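Local coordinates for adhesion and penetration protein autotransporter (Haemophilus influenzae, PDB 3SYJ), which promotes adherence and invasion of host cells by binding directly to a host cell structure, self-associates, and is probably also a serine protease, at residues 42-47 against 148-153; 13-18 against 46-51; 754-759 against 773-778. All coordinates share one frame; numbering follows the deposited sequence.

Interaction 1. Residues 42-47 against 148-153; sequences SMTKAP and YPERVR
Lys45 and Ala46, in the loop that follows strand 38-42, face Pro149 and Glu150 of residues 148-153, with CA atoms 6.4 Å apart for Lys45 and Pro149. Glu150 carries the contact. A bend at chi2 (-83°) brings CD round toward the loop, and Glu150 OE2 accepts from Lys45 N at 3.0 Å. The N-H...O angle of 151° and the use of the anti lone pair, the one directed away from OE1, define this bond. Two waters extend the grip. One takes the hydrogen of Met43 N and hydrogen-bonds to Glu150 OE1 at 2.7 Å; the other gives a proton to Glu150 OE2 and is hydrogen-bonded to Thr44 OG1. Nearer the backbone of Glu150 the contact turns apolar: Ala46 CB rests on Glu150 CG at 3.5 Å, and Lys45 CB meets Pro149 CB at 3.8 Å, the two side chains crossing at a slant. Lys45 then runs on extended, and its NZ stays 6.9 Å from Glu150 OE2, too far for a salt bridge. Met43, bent at chi2 and chi3, brings CE to 3.7 Å from Val152 CG1, these two side chains lying roughly perpendicular. Trp232 of strand 231-238 packs against Met43, Ala46 and Glu150 alike, placing the contact on the protease-domain sheet. Both carboxylate oxygens of the buried Glu150 thus have partners; within these two segments they are a peptide N-H and two waters, Lys45 NZ staying well away. Such neutral donors would be expected to stabilise a negative charge on Glu150, so the carboxylate probably remains ionised while it ties the loop 42-47 to residues 148-153.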
loop_
_atom_site.group_PDB
_atom_site.type_symbol
_atom_site.label_atom_id
_atom_site.label_comp_id
_atom_site.label_asym_id
_atom_site.label_seq_id
_atom_site.Cartn_x
_atom_site.Cartn_y
_atom_site.Cartn_z
ATOM N N SER A 42 33.529 -25.798 32.959
ATOM C CA SER A 42 34.516 -24.865 33.472
ATOM C C SER A 42 33.920 -23.478 33.764
ATOM O O SER A 42 33.002 -23.025 33.072
ATOM C CB SER A 42 35.678 -24.759 32.483
ATOM O OG SER A 42 36.705 -23.940 33.001
ATOM N N MET A 43 34.448 -22.819 34.795
ATOM C CA MET A 43 34.040 -21.455 35.158
ATOM C C MET A 43 32.536 -21.332 35.416
ATOM O O MET A 43 31.861 -20.482 34.827
ATOM C CB MET A 43 34.474 -20.447 34.086
ATOM C CG MET A 43 35.980 -20.310 33.948
ATOM S SD MET A 43 36.760 -19.742 35.477
ATOM C CE MET A 43 38.196 -20.817 35.542
ATOM N N THR A 44 32.021 -22.183 36.299
ATOM C CA THR A 44 30.605 -22.153 36.649
ATOM C C THR A 44 30.392 -21.199 37.813
ATOM O O THR A 44 29.281 -20.737 38.047
ATOM C CB THR A 44 30.058 -23.550 37.035
ATOM O OG1 THR A 44 30.706 -24.019 38.223
ATOM C CG2 THR A 44 30.289 -24.549 35.913
ATOM N N LYS A 45 31.469 -20.904 38.536
ATOM C CA LYS A 45 31.380 -20.062 39.722
ATOM C C LYS A 45 32.241 -18.788 39.666
ATOM O O LYS A 45 32.356 -18.068 40.656
ATOM C CB LYS A 45 31.690 -20.886 40.968
ATOM C CG LYS A 45 30.675 -21.981 41.180
ATOM C CD LYS A 45 31.130 -23.013 42.200
ATOM C CE LYS A 45 29.981 -23.968 42.527
ATOM N NZ LYS A 45 30.368 -25.073 43.450
ATOM N N ALA A 46 32.823 -18.501 38.503
ATOM C CA ALA A 46 33.539 -17.250 38.301
ATOM C C ALA A 46 33.596 -16.955 36.822
ATOM O O ALA A 46 33.606 -17.878 36.010
ATOM C CB ALA A 46 34.943 -17.333 38.877
ATOM N N PRO A 47 33.611 -15.664 36.459
ATOM C CA PRO A 47 33.843 -15.295 35.061
ATOM C C PRO A 47 35.290 -15.628 34.719
ATOM O O PRO A 47 36.161 -15.439 35.572
ATOM C CB PRO A 47 33.637 -13.775 35.063
ATOM C CG PRO A 47 32.905 -13.475 36.344
ATOM C CD PRO A 47 33.396 -14.485 37.313
ATOM N N TYR A 148 36.352 -19.277 48.010
ATOM C CA TYR A 148 37.298 -19.362 46.902
ATOM C C TYR A 148 36.990 -20.567 46.016
ATOM O O TYR A 148 37.651 -21.601 46.123
ATOM C CB TYR A 148 38.713 -19.513 47.451
ATOM C CG TYR A 148 39.182 -18.341 48.282
ATOM C CD1 TYR A 148 39.455 -17.112 47.698
ATOM C CD2 TYR A 148 39.364 -18.468 49.649
ATOM C CE1 TYR A 148 39.893 -16.043 48.454
ATOM C CE2 TYR A 148 39.802 -17.406 50.418
ATOM C CZ TYR A 148 40.066 -16.198 49.817
ATOM O OH TYR A 148 40.501 -15.146 50.590
ATOM N N PRO A 149 35.982 -20.439 45.143
ATOM C CA PRO A 149 35.467 -21.560 44.346
ATOM C C PRO A 149 36.336 -21.928 43.153
ATOM O O PRO A 149 36.380 -23.100 42.783
ATOM C CB PRO A 149 34.123 -21.042 43.840
ATOM C CG PRO A 149 34.242 -19.575 43.858
ATOM C CD PRO A 149 35.183 -19.215 44.968
ATOM N N GLU A 150 36.998 -20.945 42.553
ATOM C CA GLU A 150 37.821 -21.187 41.375
ATOM C C GLU A 150 39.293 -20.875 41.638
ATOM O O GLU A 150 39.627 -19.981 42.422
ATOM C CB GLU A 150 37.295 -20.377 40.192
ATOM C CG GLU A 150 35.804 -20.572 39.928
ATOM C CD GLU A 150 35.487 -21.806 39.103
ATOM O OE1 GLU A 150 36.417 -22.588 38.806
ATOM O OE2 GLU A 150 34.305 -21.993 38.739
ATOM N N ARG A 151 40.172 -21.635 40.995
ATOM C CA ARG A 151 41.608 -21.437 41.130
ATOM C C ARG A 151 42.270 -21.868 39.825
ATOM O O ARG A 151 41.936 -22.926 39.291
ATOM C CB ARG A 151 42.165 -22.246 42.310
ATOM C CG ARG A 151 43.082 -21.432 43.207
ATOM C CD ARG A 151 44.144 -22.251 43.916
ATOM N NE ARG A 151 43.730 -22.781 45.209
ATOM C CZ ARG A 151 44.374 -22.577 46.359
ATOM N NH1 ARG A 151 45.467 -21.835 46.403
ATOM N NH2 ARG A 151 43.924 -23.126 47.474
ATOM N N VAL A 152 43.194 -21.059 39.305
ATOM C CA VAL A 152 43.863 -21.380 38.040
ATOM C C VAL A 152 45.361 -21.048 38.061
ATOM O O VAL A 152 45.825 -20.294 38.919
ATOM C CB VAL A 152 43.217 -20.643 36.851
ATOM C CG1 VAL A 152 41.740 -20.975 36.747
ATOM C CG2 VAL A 152 43.406 -19.145 36.995
ATOM N N ARG A 153 46.111 -21.621 37.121
ATOM C CA ARG A 153 47.532 -21.304 36.952
ATOM C C ARG A 153 47.905 -21.300 35.472
ATOM O O ARG A 153 47.138 -21.744 34.616
ATOM C CB ARG A 153 48.439 -22.277 37.726
ATOM C CG ARG A 153 48.527 -23.698 37.141
ATOM C CD ARG A 153 49.813 -24.419 37.581
ATOM N NE ARG A 153 51.002 -23.723 37.084
ATOM C CZ ARG A 153 51.571 -23.941 35.899
ATOM N NH1 ARG A 153 51.083 -24.868 35.078
ATOM N NH2 ARG A 153 52.643 -23.239 35.535
HETATM O O HOH W 1 36.358 -24.227 36.607
HETATM O O HOH W 2 33.215 -24.298 38.107
#

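Interaction 2. Residues 13-18 against 46-51; sequences RDFAEN and APMIDF
Asn18 grips the loop with both ends of its amide. Phe51 N donates to Asn18 OD1 at 2.9 Å, lying in the carbonyl plane on a lone pair, with a C=O...N angle of 143°. Asn18 ND2 in turn donates to Ile49 O at 3.0 Å; the donor lies nearly along the C=O axis of Ile49, while Ile49 O sits somewhat out of the Asn18 amide plane. A further bond from Asn18 ND2 to Phe22 O helps fix the rotation of the amide. Met48 has CG anti to its backbone N (chi1 178°) and bends at chi2. Its CE sits over the centre of the Phe15 ring, 3.6 Å from the centroid and 2° off the normal: a CH-pi contact, with SD over the same face in a Met-aromatic contact. Phe51 turns its ring edge to the backbone of the helix, Phe15 O lying near the ring plane 3.3 Å from Phe51 CD2. Phe15 CD2 and Phe51 CE2 also pack together at 3.8 Å. Asn18, the first residue to leave helical phi/psi, has positive phi and two bonds back into the last turn, a Schellman motif, here joined by its side chain to the loop before strand 61-64 within the S6 peptidase domain.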
loop_
_atom_site.group_PDB
_atom_site.type_symbol
_atom_site.label_atom_id
_atom_site.label_comp_id
_atom_site.label_asym_id
_atom_site.label_seq_id
_atom_site.Cartn_x
_atom_site.Cartn_y
_atom_site.Cartn_z
ATOM N N ARG A 13 45.554 -24.762 25.545
ATOM C CA ARG A 13 46.154 -23.654 24.819
ATOM C C ARG A 13 45.185 -22.474 24.791
ATOM O O ARG A 13 45.569 -21.349 25.090
ATOM C CB ARG A 13 46.534 -24.074 23.400
ATOM C CG ARG A 13 47.679 -25.081 23.317
ATOM C CD ARG A 13 48.985 -24.520 23.848
ATOM N NE ARG A 13 49.127 -23.103 23.536
ATOM C CZ ARG A 13 49.448 -22.631 22.341
ATOM N NH1 ARG A 13 49.666 -23.491 21.362
ATOM N NH2 ARG A 13 49.540 -21.321 22.119
ATOM N N ASP A 14 43.928 -22.738 24.445
ATOM C CA ASP A 14 42.910 -21.690 24.397
ATOM C C ASP A 14 42.748 -21.034 25.767
ATOM O O ASP A 14 42.628 -19.807 25.875
ATOM C CB ASP A 14 41.567 -22.248 23.906
ATOM C CG ASP A 14 41.536 -22.463 22.391
ATOM O OD1 ASP A 14 42.498 -22.038 21.711
ATOM O OD2 ASP A 14 40.552 -23.052 21.884
ATOM N N PHE A 15 42.753 -21.861 26.806
ATOM C CA PHE A 15 42.632 -21.403 28.188
ATOM C C PHE A 15 43.678 -20.319 28.468
ATOM O O PHE A 15 43.346 -19.242 28.958
ATOM C CB PHE A 15 42.809 -22.587 29.156
ATOM C CG PHE A 15 42.128 -22.405 30.489
ATOM C CD1 PHE A 15 40.806 -22.784 30.665
ATOM C CD2 PHE A 15 42.813 -21.869 31.571
ATOM C CE1 PHE A 15 40.177 -22.629 31.890
ATOM C CE2 PHE A 15 42.191 -21.709 32.800
ATOM C CZ PHE A 15 40.872 -22.092 32.962
ATOM N N ALA A 16 44.936 -20.601 28.123
ATOM C CA ALA A 16 46.033 -19.682 28.425
ATOM C C ALA A 16 45.956 -18.387 27.615
ATOM O O ALA A 16 46.343 -17.323 28.099
ATOM C CB ALA A 16 47.363 -20.358 28.200
ATOM N N GLU A 17 45.462 -18.486 26.384
ATOM C CA GLU A 17 45.399 -17.333 25.490
ATOM C C GLU A 17 44.048 -16.617 25.557
ATOM O O GLU A 17 43.818 -15.672 24.807
ATOM C CB GLU A 17 45.686 -17.747 24.033
ATOM C CG GLU A 17 46.947 -18.605 23.815
ATOM C CD GLU A 17 48.251 -17.877 24.136
ATOM O OE1 GLU A 17 48.266 -16.625 24.178
ATOM O OE2 GLU A 17 49.274 -18.568 24.338
ATOM N N ASN A 18 43.157 -17.060 26.443
ATOM C CA ASN A 18 41.790 -16.538 26.464
ATOM C C ASN A 18 41.158 -16.613 25.075
ATOM O O ASN A 18 40.537 -15.655 24.618
ATOM C CB ASN A 18 41.743 -15.086 26.978
ATOM C CG ASN A 18 41.877 -14.990 28.498
ATOM O OD1 ASN A 18 42.828 -14.398 29.005
ATOM N ND2 ASN A 18 40.932 -15.580 29.225
ATOM N N ALA A 46 32.823 -18.501 38.503
ATOM C CA ALA A 46 33.539 -17.250 38.301
ATOM C C ALA A 46 33.596 -16.955 36.822
ATOM O O ALA A 46 33.606 -17.878 36.010
ATOM C CB ALA A 46 34.943 -17.333 38.877
ATOM N N PRO A 47 33.611 -15.664 36.459
ATOM C CA PRO A 47 33.843 -15.295 35.061
ATOM C C PRO A 47 35.290 -15.628 34.719
ATOM O O PRO A 47 36.161 -15.439 35.572
ATOM C CB PRO A 47 33.637 -13.775 35.063
ATOM C CG PRO A 47 32.905 -13.475 36.344
ATOM C CD PRO A 47 33.396 -14.485 37.313
ATOM N N MET A 48 35.539 -16.140 33.515
ATOM C CA MET A 48 36.895 -16.519 33.103
ATOM C C MET A 48 37.917 -15.412 33.369
ATOM O O MET A 48 37.719 -14.262 32.977
ATOM C CB MET A 48 36.929 -16.879 31.615
ATOM C CG MET A 48 38.312 -17.233 31.099
ATOM S SD MET A 48 38.976 -18.791 31.755
ATOM C CE MET A 48 40.507 -18.906 30.832
ATOM N N ILE A 49 39.017 -15.780 34.019
ATOM C CA ILE A 49 40.093 -14.858 34.364
ATOM C C ILE A 49 40.646 -14.117 33.131
ATOM O O ILE A 49 40.607 -14.626 32.015
ATOM C CB ILE A 49 41.232 -15.641 35.075
ATOM C CG1 ILE A 49 42.244 -14.705 35.729
ATOM C CG2 ILE A 49 41.923 -16.599 34.110
ATOM C CD1 ILE A 49 43.297 -15.435 36.540
ATOM N N ASP A 50 41.151 -12.906 33.328
ATOM C CA ASP A 50 41.796 -12.175 32.249
ATOM C C ASP A 50 43.283 -12.432 32.397
ATOM O O ASP A 50 43.917 -11.890 33.302
ATOM C CB ASP A 50 41.496 -10.680 32.376
ATOM C CG ASP A 50 42.028 -9.853 31.198
ATOM O OD1 ASP A 50 42.996 -10.268 30.521
ATOM O OD2 ASP A 50 41.476 -8.757 30.962
ATOM N N PHE A 51 43.836 -13.275 31.530
ATOM C CA PHE A 51 45.243 -13.660 31.640
ATOM C C PHE A 51 46.197 -12.602 31.047
ATOM O O PHE A 51 47.417 -12.784 31.049
ATOM C CB PHE A 51 45.495 -15.025 30.980
ATOM C CG PHE A 51 45.241 -16.215 31.888
ATOM C CD1 PHE A 51 45.754 -16.253 33.186
ATOM C CD2 PHE A 51 44.538 -17.318 31.416
ATOM C CE1 PHE A 51 45.551 -17.354 34.003
ATOM C CE2 PHE A 51 44.332 -18.431 32.229
ATOM C CZ PHE A 51 44.829 -18.445 33.530
#

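Interaction 3. Residues 754-759 against 773-778; sequences TATVDN and QFSLKN
Val757 and Leu776 lie side by side and point the same way, Val757 CB 3.8 Å from Leu776 CD1, on the face that also carries Ala755 and Phe774. In Leu776 CG is anti to the backbone N, and chi2 of 60° places the CD1 that does the touching. The Phe774 ring is met from its rim: Ala755 CB lies in the ring plane 3.9 Å from Phe774 CD1, and Val757 CG2 approaches near that plane 4.0 Å from Phe774 CE1, the valine and phenylalanine side chains crossing at a slant. These four residues are buried; Ala755 also packs on strand 747-749 and Phe774 on strand 766-768.

Polar groups occupy the other face. Thr756 turns OG1 to Ser775 CB at 3.6 Å and CG2 to Lys777 CE. Lys777, extended beyond CG, crosses Asp758 and Thr756. Its NZ is 5.4 Å from Asp758 OD2, so the two charged groups do not touch; one water joins Lys777 NZ to Thr756 OG1, and another, donating to Asp758 OD2, receives only a weak bond from Lys777 NZ. At the end of the strands the side chains of Asp758 and Asn778 point the same way, their carboxylate and amide planes 22° apart.

The two backbones run parallel, with strand directions differing by 9°. Residues pair in sequence from Thr754 with Gln773 to Asp758 with Lys777, and five hydrogen bonds join the segments, among them Ser775 N to Ala755 O at 2.8 Å. Strand 754-758 bonds on its other side to Phe735 and Leu737, and strand 773-777 pairs with 792-796. In-register parallel strands on successive turns, with apolar side chains on one face and polar ones on the other, are characteristic of the beta-helix of autotransporter passenger domains.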
loop_
_atom_site.group_PDB
_atom_site.type_symbol
_atom_site.label_atom_id
_atom_site.label_comp_id
_atom_site.label_asym_id
_atom_site.label_seq_id
_atom_site.Cartn_x
_atom_site.Cartn_y
_atom_site.Cartn_z
ATOM N N THR A 754 16.718 -5.509 -15.903
ATOM C CA THR A 754 16.366 -6.919 -15.941
ATOM C C THR A 754 16.356 -7.512 -14.539
ATOM O O THR A 754 17.195 -7.167 -13.708
ATOM C CB THR A 754 17.384 -7.714 -16.765
ATOM O OG1 THR A 754 17.388 -7.236 -18.115
ATOM C CG2 THR A 754 17.039 -9.194 -16.752
ATOM N N ALA A 755 15.411 -8.408 -14.280
ATOM C CA ALA A 755 15.387 -9.133 -13.014
ATOM C C ALA A 755 15.171 -10.617 -13.258
ATOM O O ALA A 755 14.496 -11.001 -14.208
ATOM C CB ALA A 755 14.313 -8.578 -12.095
ATOM N N THR A 756 15.749 -11.451 -12.400
ATOM C CA THR A 756 15.636 -12.893 -12.548
ATOM C C THR A 756 15.509 -13.574 -11.200
ATOM O O THR A 756 16.258 -13.277 -10.274
ATOM C CB THR A 756 16.868 -13.478 -13.246
ATOM O OG1 THR A 756 16.971 -12.937 -14.566
ATOM C CG2 THR A 756 16.768 -14.994 -13.325
ATOM N N VAL A 757 14.557 -14.488 -11.087
ATOM C CA VAL A 757 14.458 -15.327 -9.905
ATOM C C VAL A 757 14.742 -16.748 -10.344
ATOM O O VAL A 757 13.884 -17.405 -10.939
ATOM C CB VAL A 757 13.060 -15.246 -9.249
ATOM C CG1 VAL A 757 12.929 -16.282 -8.142
ATOM C CG2 VAL A 757 12.802 -13.847 -8.710
ATOM N N ASP A 758 15.958 -17.209 -10.077
ATOM C CA ASP A 758 16.375 -18.550 -10.471
ATOM C C ASP A 758 16.421 -19.482 -9.265
ATOM O O ASP A 758 17.296 -19.364 -8.408
ATOM C CB ASP A 758 17.738 -18.504 -11.173
ATOM C CG ASP A 758 18.150 -19.852 -11.748
ATOM O OD1 ASP A 758 17.690 -20.889 -11.228
ATOM O OD2 ASP A 758 18.938 -19.874 -12.719
ATOM N N ASN A 759 15.480 -20.415 -9.207
ATOM C CA ASN A 759 15.399 -21.345 -8.090
ATOM C C ASN A 759 15.502 -20.604 -6.760
ATOM O O ASN A 759 16.349 -20.912 -5.927
ATOM C CB ASN A 759 16.492 -22.409 -8.195
ATOM C CG ASN A 759 16.341 -23.509 -7.152
ATOM O OD1 ASN A 759 15.228 -23.882 -6.781
ATOM N ND2 ASN A 759 17.466 -24.034 -6.681
ATOM N N GLN A 773 12.639 -6.316 -18.348
ATOM C CA GLN A 773 12.367 -7.743 -18.469
ATOM C C GLN A 773 12.449 -8.455 -17.125
ATOM O O GLN A 773 13.345 -8.192 -16.320
ATOM C CB GLN A 773 13.331 -8.400 -19.457
ATOM C CG GLN A 773 13.123 -7.963 -20.893
ATOM C CD GLN A 773 13.689 -8.957 -21.897
ATOM O OE1 GLN A 773 13.997 -8.597 -23.036
ATOM N NE2 GLN A 773 13.829 -10.213 -21.480
ATOM N N PHE A 774 11.505 -9.361 -16.892
ATOM C CA PHE A 774 11.516 -10.188 -15.694
ATOM C C PHE A 774 11.537 -11.658 -16.065
ATOM O O PHE A 774 10.697 -12.130 -16.835
ATOM C CB PHE A 774 10.308 -9.901 -14.802
ATOM C CG PHE A 774 10.214 -10.805 -13.597
ATOM C CD1 PHE A 774 11.132 -10.700 -12.562
ATOM C CD2 PHE A 774 9.208 -11.757 -13.500
ATOM C CE1 PHE A 774 11.046 -11.527 -11.452
ATOM C CE2 PHE A 774 9.116 -12.585 -12.395
ATOM C CZ PHE A 774 10.038 -12.469 -11.369
ATOM N N SER A 775 12.496 -12.380 -15.500
ATOM C CA SER A 775 12.683 -13.780 -15.814
ATOM C C SER A 775 12.520 -14.658 -14.565
ATOM O O SER A 775 13.119 -14.404 -13.518
ATOM C CB SER A 775 14.051 -13.984 -16.462
ATOM O OG SER A 775 14.131 -15.244 -17.104
ATOM N N LEU A 776 11.691 -15.687 -14.691
ATOM C CA LEU A 776 11.416 -16.605 -13.599
ATOM C C LEU A 776 11.830 -17.995 -14.037
ATOM O O LEU A 776 11.189 -18.591 -14.901
ATOM C CB LEU A 776 9.926 -16.588 -13.283
ATOM C CG LEU A 776 9.427 -17.443 -12.127
ATOM C CD1 LEU A 776 10.085 -17.011 -10.827
ATOM C CD2 LEU A 776 7.922 -17.317 -12.033
ATOM N N LYS A 777 12.910 -18.509 -13.460
ATOM C CA LYS A 777 13.442 -19.803 -13.871
ATOM C C LYS A 777 13.454 -20.780 -12.714
ATOM O O LYS A 777 13.817 -20.418 -11.600
ATOM C CB LYS A 777 14.870 -19.656 -14.404
ATOM C CG LYS A 777 15.086 -18.455 -15.296
ATOM C CD LYS A 777 16.520 -18.395 -15.804
ATOM C CE LYS A 777 16.754 -17.125 -16.619
ATOM N NZ LYS A 777 18.076 -17.124 -17.309
ATOM N N ASN A 778 13.061 -22.019 -12.986
ATOM C CA ASN A 778 13.190 -23.093 -12.013
ATOM C C ASN A 778 12.663 -22.694 -10.645
ATOM O O ASN A 778 13.223 -23.082 -9.621
ATOM C CB ASN A 778 14.653 -23.518 -11.894
ATOM C CG ASN A 778 15.281 -23.808 -13.239
ATOM O OD1 ASN A 778 15.978 -22.966 -13.808
ATOM N ND2 ASN A 778 15.023 -24.995 -13.767
HETATM O O HOH W 3 18.345 -14.138 -16.508
HETATM O O HOH W 4 19.537 -17.760 -14.320
#

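How the interactions relate
Interactions 1 and 2 both lie in the S6 peptidase domain. Their centres are 10 Å apart, and they share Ala46 and Pro47, so the loop that meets 148-153 continues directly into the piece that meets the end of helix 9-17. Side chains bridge them: Val152 CG2 is 3.7 Å from Ile49 CD1, and Met43 CE is 3.9 Å from Phe15 CZ. Both lie away from Ser218, the probable active-site residue. Interaction 3 stands apart on the beta-helix, with its centre about 57 Å from that of interaction 1 and 51 Å from that of interaction 2; the nearest atoms remain about 42 and 37 Å away, respectively.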